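Local coordinates for protein peroxiredoxin (PDB 6KHX) that probably reduces hydrogen peroxide and organic hydroperoxides through reactive cysteines, as expected of a typical 2-Cys peroxiredoxin of Akkermansia muciniphila, at residues 36-41 and 111-116; 139-144 and 150-155. All coordinates share one frame; numbering follows the deposited sequence.

Interaction 1: 36-41 and 111-116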
# COMPACT_ATOMS: atom_id res chain seq x y z
N VAL B 36 -16.04 -1.85 42.34
CA VAL B 36 -14.63 -1.52 42.49
C VAL B 36 -14.45 -0.02 42.34
O VAL B 36 -14.95 0.58 41.38
CB VAL B 36 -13.74 -2.27 41.47
CG1 VAL B 36 -12.27 -1.92 41.71
CG2 VAL B 36 -13.95 -3.77 41.57
N ILE B 37 -13.76 0.59 43.29
CA ILE B 37 -13.21 1.93 43.13
C ILE B 37 -11.72 1.74 42.85
O ILE B 37 -10.96 1.32 43.72
CB ILE B 37 -13.45 2.81 44.36
CG1 ILE B 37 -14.91 3.24 44.43
CG2 ILE B 37 -12.56 4.04 44.33
CD1 ILE B 37 -15.26 4.32 43.45
N LEU B 38 -11.32 2.01 41.61
CA LEU B 38 -9.94 1.84 41.16
C LEU B 38 -9.32 3.22 40.99
O LEU B 38 -9.83 4.03 40.21
CB LEU B 38 -9.89 1.05 39.85
CG LEU B 38 -8.54 0.91 39.15
CD1 LEU B 38 -7.61 0.03 39.97
CD2 LEU B 38 -8.69 0.36 37.73
N PHE B 39 -8.24 3.51 41.71
CA PHE B 39 -7.61 4.82 41.59
C PHE B 39 -6.11 4.69 41.33
O PHE B 39 -5.42 3.88 41.95
CB PHE B 39 -7.89 5.72 42.82
CG PHE B 39 -7.16 5.32 44.07
CD1 PHE B 39 -7.64 4.31 44.88
CD2 PHE B 39 -6.00 5.99 44.44
CE1 PHE B 39 -6.96 3.95 46.04
CE2 PHE B 39 -5.32 5.64 45.60
CZ PHE B 39 -5.80 4.62 46.40
N PHE B 40 -5.63 5.52 40.40
CA PHE B 40 -4.24 5.62 40.00
C PHE B 40 -3.63 6.89 40.59
O PHE B 40 -4.28 7.95 40.58
CB PHE B 40 -4.10 5.68 38.47
CG PHE B 40 -4.69 4.50 37.75
CD1 PHE B 40 -6.06 4.40 37.53
CD2 PHE B 40 -3.87 3.49 37.25
CE1 PHE B 40 -6.60 3.32 36.86
CE2 PHE B 40 -4.41 2.41 36.58
CZ PHE B 40 -5.77 2.32 36.38
N TYR B 41 -2.38 6.78 41.04
CA TYR B 41 -1.53 7.86 41.50
C TYR B 41 -0.17 7.74 40.84
O TYR B 41 0.22 6.65 40.42
CB TYR B 41 -1.38 7.84 43.03
CG TYR B 41 -0.70 6.61 43.57
CD1 TYR B 41 -1.41 5.43 43.78
CD2 TYR B 41 0.65 6.62 43.88
CE1 TYR B 41 -0.80 4.30 44.28
CE2 TYR B 41 1.28 5.50 44.38
CZ TYR B 41 0.55 4.34 44.57
OH TYR B 41 1.18 3.21 45.07
N ALA B 111 -2.15 2.81 30.56
CA ALA B 111 -2.45 3.08 29.16
C ALA B 111 -3.88 2.67 28.83
O ALA B 111 -4.63 3.44 28.21
CB ALA B 111 -1.46 2.35 28.25
N ASP B 112 -4.29 1.47 29.24
CA ASP B 112 -5.62 0.97 28.91
C ASP B 112 -6.72 1.81 29.54
O ASP B 112 -7.80 1.96 28.96
CB ASP B 112 -5.74 -0.49 29.36
CG ASP B 112 -4.95 -1.43 28.48
OD1 ASP B 112 -4.45 -0.97 27.43
OD2 ASP B 112 -4.80 -2.62 28.85
N TYR B 113 -6.46 2.39 30.71
CA TYR B 113 -7.45 3.21 31.38
C TYR B 113 -7.36 4.69 31.01
O TYR B 113 -8.16 5.49 31.51
CB TYR B 113 -7.34 3.03 32.89
CG TYR B 113 -7.98 1.75 33.38
CD1 TYR B 113 -7.35 0.52 33.23
CD2 TYR B 113 -9.25 1.76 33.95
CE1 TYR B 113 -7.94 -0.65 33.66
CE2 TYR B 113 -9.85 0.60 34.38
CZ TYR B 113 -9.20 -0.61 34.23
OH TYR B 113 -9.81 -1.77 34.67
N GLY B 114 -6.43 5.07 30.13
CA GLY B 114 -6.35 6.44 29.66
C GLY B 114 -5.86 7.44 30.68
O GLY B 114 -6.21 8.62 30.60
N VAL B 115 -5.03 7.00 31.63
CA VAL B 115 -4.50 7.87 32.68
C VAL B 115 -3.00 8.03 32.61
O VAL B 115 -2.42 8.71 33.47
CB VAL B 115 -4.91 7.35 34.07
CG1 VAL B 115 -6.42 7.28 34.20
CG2 VAL B 115 -4.26 6.00 34.33
N LEU B 116 -2.34 7.44 31.62
CA LEU B 116 -0.88 7.52 31.53
C LEU B 116 -0.48 8.88 30.99
O LEU B 116 -0.94 9.30 29.92
CB LEU B 116 -0.35 6.41 30.63
CG LEU B 116 1.16 6.22 30.69
CD1 LEU B 116 1.58 5.89 32.11
CD2 LEU B 116 1.57 5.12 29.75

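Interaction 2: 139-144 and 150-155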
# COMPACT_ATOMS: atom_id res chain seq x y z
N GLY B 139 -6.23 9.30 38.63
CA GLY B 139 -7.40 8.79 37.91
C GLY B 139 -8.26 7.93 38.82
O GLY B 139 -7.74 7.15 39.60
N LEU B 140 -9.58 8.05 38.68
CA LEU B 140 -10.46 7.26 39.53
C LEU B 140 -11.62 6.72 38.70
O LEU B 140 -12.18 7.43 37.87
CB LEU B 140 -10.99 8.07 40.72
CG LEU B 140 -11.90 7.31 41.70
CD1 LEU B 140 -11.60 7.70 43.15
CD2 LEU B 140 -13.37 7.54 41.37
N PHE B 141 -11.95 5.44 38.93
CA PHE B 141 -12.99 4.75 38.18
C PHE B 141 -13.91 4.01 39.13
O PHE B 141 -13.45 3.35 40.07
CB PHE B 141 -12.42 3.76 37.15
CG PHE B 141 -11.46 4.38 36.18
CD1 PHE B 141 -10.14 4.61 36.53
CD2 PHE B 141 -11.90 4.75 34.92
CE1 PHE B 141 -9.27 5.19 35.64
CE2 PHE B 141 -11.03 5.34 34.02
CZ PHE B 141 -9.71 5.55 34.38
N LEU B 142 -15.22 4.13 38.88
CA LEU B 142 -16.24 3.33 39.54
C LEU B 142 -16.65 2.21 38.59
O LEU B 142 -17.11 2.47 37.47
CB LEU B 142 -17.44 4.19 39.92
CG LEU B 142 -18.58 3.39 40.55
CD1 LEU B 142 -18.07 2.62 41.76
CD2 LEU B 142 -19.75 4.29 40.91
N ILE B 143 -16.48 0.96 39.03
CA ILE B 143 -16.77 -0.23 38.24
C ILE B 143 -17.88 -1.00 38.94
O ILE B 143 -17.75 -1.32 40.13
CB ILE B 143 -15.51 -1.09 38.08
CG1 ILE B 143 -14.35 -0.26 37.52
CG2 ILE B 143 -15.78 -2.28 37.19
CD1 ILE B 143 -13.00 -0.92 37.68
N ASP B 144 -18.96 -1.30 38.22
CA ASP B 144 -20.07 -2.00 38.86
C ASP B 144 -19.78 -3.51 38.91
O ASP B 144 -18.72 -3.99 38.50
CB ASP B 144 -21.40 -1.66 38.18
CG ASP B 144 -21.55 -2.23 36.77
OD1 ASP B 144 -20.85 -3.18 36.38
OD2 ASP B 144 -22.40 -1.69 36.02
N ARG B 150 -18.87 3.09 35.32
CA ARG B 150 -20.02 3.98 35.44
C ARG B 150 -19.64 5.41 35.75
O ARG B 150 -20.46 6.31 35.53
CB ARG B 150 -20.97 3.47 36.53
CG ARG B 150 -21.53 2.10 36.24
CD ARG B 150 -22.40 2.18 35.00
NE ARG B 150 -22.89 0.88 34.58
CZ ARG B 150 -23.52 0.67 33.43
NH1 ARG B 150 -23.73 1.69 32.60
NH2 ARG B 150 -23.94 -0.55 33.11
N HIS B 151 -18.42 5.66 36.21
CA HIS B 151 -17.97 6.99 36.57
C HIS B 151 -16.45 7.01 36.50
O HIS B 151 -15.79 6.08 36.96
CB HIS B 151 -18.47 7.36 37.97
CG HIS B 151 -17.65 8.41 38.66
ND1 HIS B 151 -17.85 9.76 38.46
CD2 HIS B 151 -16.65 8.31 39.57
CE1 HIS B 151 -16.99 10.44 39.20
NE2 HIS B 151 -16.26 9.58 39.89
N GLN B 152 -15.89 8.09 35.93
CA GLN B 152 -14.45 8.25 35.90
C GLN B 152 -14.10 9.72 36.10
O GLN B 152 -14.87 10.62 35.73
CB GLN B 152 -13.83 7.74 34.59
CG GLN B 152 -14.26 8.49 33.35
CD GLN B 152 -13.47 8.07 32.13
OE1 GLN B 152 -13.91 7.22 31.35
NE2 GLN B 152 -12.27 8.63 31.99
N LEU B 153 -12.92 9.94 36.66
CA LEU B 153 -12.45 11.25 37.09
C LEU B 153 -10.93 11.25 37.03
O LEU B 153 -10.29 10.29 37.48
CB LEU B 153 -12.93 11.53 38.53
CG LEU B 153 -12.37 12.64 39.43
CD1 LEU B 153 -13.41 12.95 40.49
CD2 LEU B 153 -11.06 12.25 40.09
N ILE B 154 -10.35 12.32 36.48
CA ILE B 154 -8.90 12.46 36.41
C ILE B 154 -8.52 13.86 36.87
O ILE B 154 -9.05 14.85 36.37
CB ILE B 154 -8.35 12.21 34.99
CG1 ILE B 154 -8.91 10.92 34.40
CG2 ILE B 154 -6.83 12.16 35.04
CD1 ILE B 154 -8.47 10.68 32.98
N ASN B 155 -7.58 13.93 37.80
CA ASN B 155 -7.05 15.19 38.31
C ASN B 155 -5.59 15.35 37.94
O ASN B 155 -4.84 14.37 37.85
CB ASN B 155 -7.20 15.28 39.84
CG ASN B 155 -8.60 15.64 40.27
OD1 ASN B 155 -9.51 15.78 39.44
ND2 ASN B 155 -8.79 15.82 41.57

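Interaction 1: 36-41 and 111-116
The Phe40 ring carries the CG2 methyl of Val115 over one face, while the Tyr113 ring meets it obliquely at the far end. Val115 CG2 lies 3.9 Å from the Phe40 ring centroid in a CH-pi contact and sits off-centre, near the CG rim. Tyr113 in turn takes a leucine methyl on one face: Leu38 CD2 is 3.9 Å from the Tyr113 centroid, with Tyr113 CE2 the closest ring atom at 3.6 Å. The two aromatic planes are inclined at 47° with centroids 5.5 Å apart, neither stacked nor edge-to-face, and Phe40 CZ reaches Tyr113 CG at 3.8 Å. With its CG anti to the carbonyl carbon (chi1 -58°), Phe40 reaches across from the strand to both Tyr113 and Val115.

Leu38 and Phe40, two residues apart on strand 35-40, both point toward the segment 111-116, which carries the C-terminal end of helix 108-112 and the turn after it. Gly114 closes that helix in a Schellman motif; its positive phi suits a residue without a side chain, and the turn lets Tyr113 and Val115 face the sheet together. The Tyr113 ring also makes an edge-to-face pair with Phe141 of the adjacent strand. Were Phe40 replaced by an alanine, the space between Tyr113 and Val115 would probably open, leaving the valine methyl without its aromatic face and the tyrosine ring freer to tilt.

No hydrogen bond crosses between the segments, and the four touching residues are buried, so the join depends on apolar fit and weak CH-pi attraction. Tyrosine suits its place because one ring serves both needs: its carbon surface packs on the sheet, while its OH is satisfied by hydrogen bonding to Pro9 O.

Interaction 2: 139-144 and 150-155
Leu140 pairs with Leu153, and Leu142 with His151, as antiparallel hydrogen-bonded pairs at the packed heart of a beta hairpin. Leu140 N donates to Leu153 O and Leu153 N returns a bond of 2.9 Å to Leu140 O, while Leu142 N reaches His151 O at 2.8 Å. The CA atoms of the non-hydrogen-bonded residues make CA-H...O contacts with carbonyls of the adjoining pairs, such as Gln152 CA to Leu140 O at 3.1 Å.

On the face shared by the leucines, Leu140 CD2 comes 3.8 Å from His151 CD2, at the edge of the imidazole. Histidine suits this place because its ring carbon packs beside a leucine while ND1 bonds to Asn155 OD1 of a third subunit. Leu142 also packs on helix 163-179. On the opposite face, Phe141 and Gln152 lie side by side, Gln152 CB 3.6 Å from Phe141 CD2; the extended glutamine chain keeps its amide beside Phe141 CE2, the two planes 55° apart, and its OE1 accepts a bond from Leu3 N.

The turn end is looser and more polar, with Arg150 partly exposed to solvent. After Arg150 N has bonded to Leu142 O, its side chain bends at chi2 to bring NE 3.0 Å from Asp144 OD2. The NE hydrogen bond of this salt bridge is nearly straight (167°). OD2 lies at the guanidinium edge, in its plane, whereas NE approaches from above the carboxylate plane, the two groups being turned about 50° apart; a weak bond from NH2 reaches the same oxygen. An aspartate suits this place because OD1 can accept from Asp146 N and Ile148 N of the turn while OD2 meets the arginine.

Arg150 NH1 also pairs with Asp156 of the third subunit, so one guanidinium joins the hairpin turn to the neighbouring chain, and its charge would probably favour the ionised form of both carboxylates.

Overall arrangement
The two contacts share one mixed sheet of a thioredoxin-like fold, their centres about 8 Å apart. Strand 35-40 of interaction 1 runs antiparallel beside strand 138-143 of interaction 2, with Phe40 N probably bonded to Gly139 O and Ile143 N to Val36 O. Along the chain interaction 1 closes before interaction 2 opens. Interaction 1 covers one face of the sheet with the C-terminal end of helix 108-112 and the turn after it, and Phe141 joins that cluster from the hairpin. Interaction 2 supplies one of the sheet's two edge strands within the chain, 149-155, which pairs antiparallel with a strand of a third subunit. The buried core is thus linked directly to an assembly interface within the ten-chain oligomer.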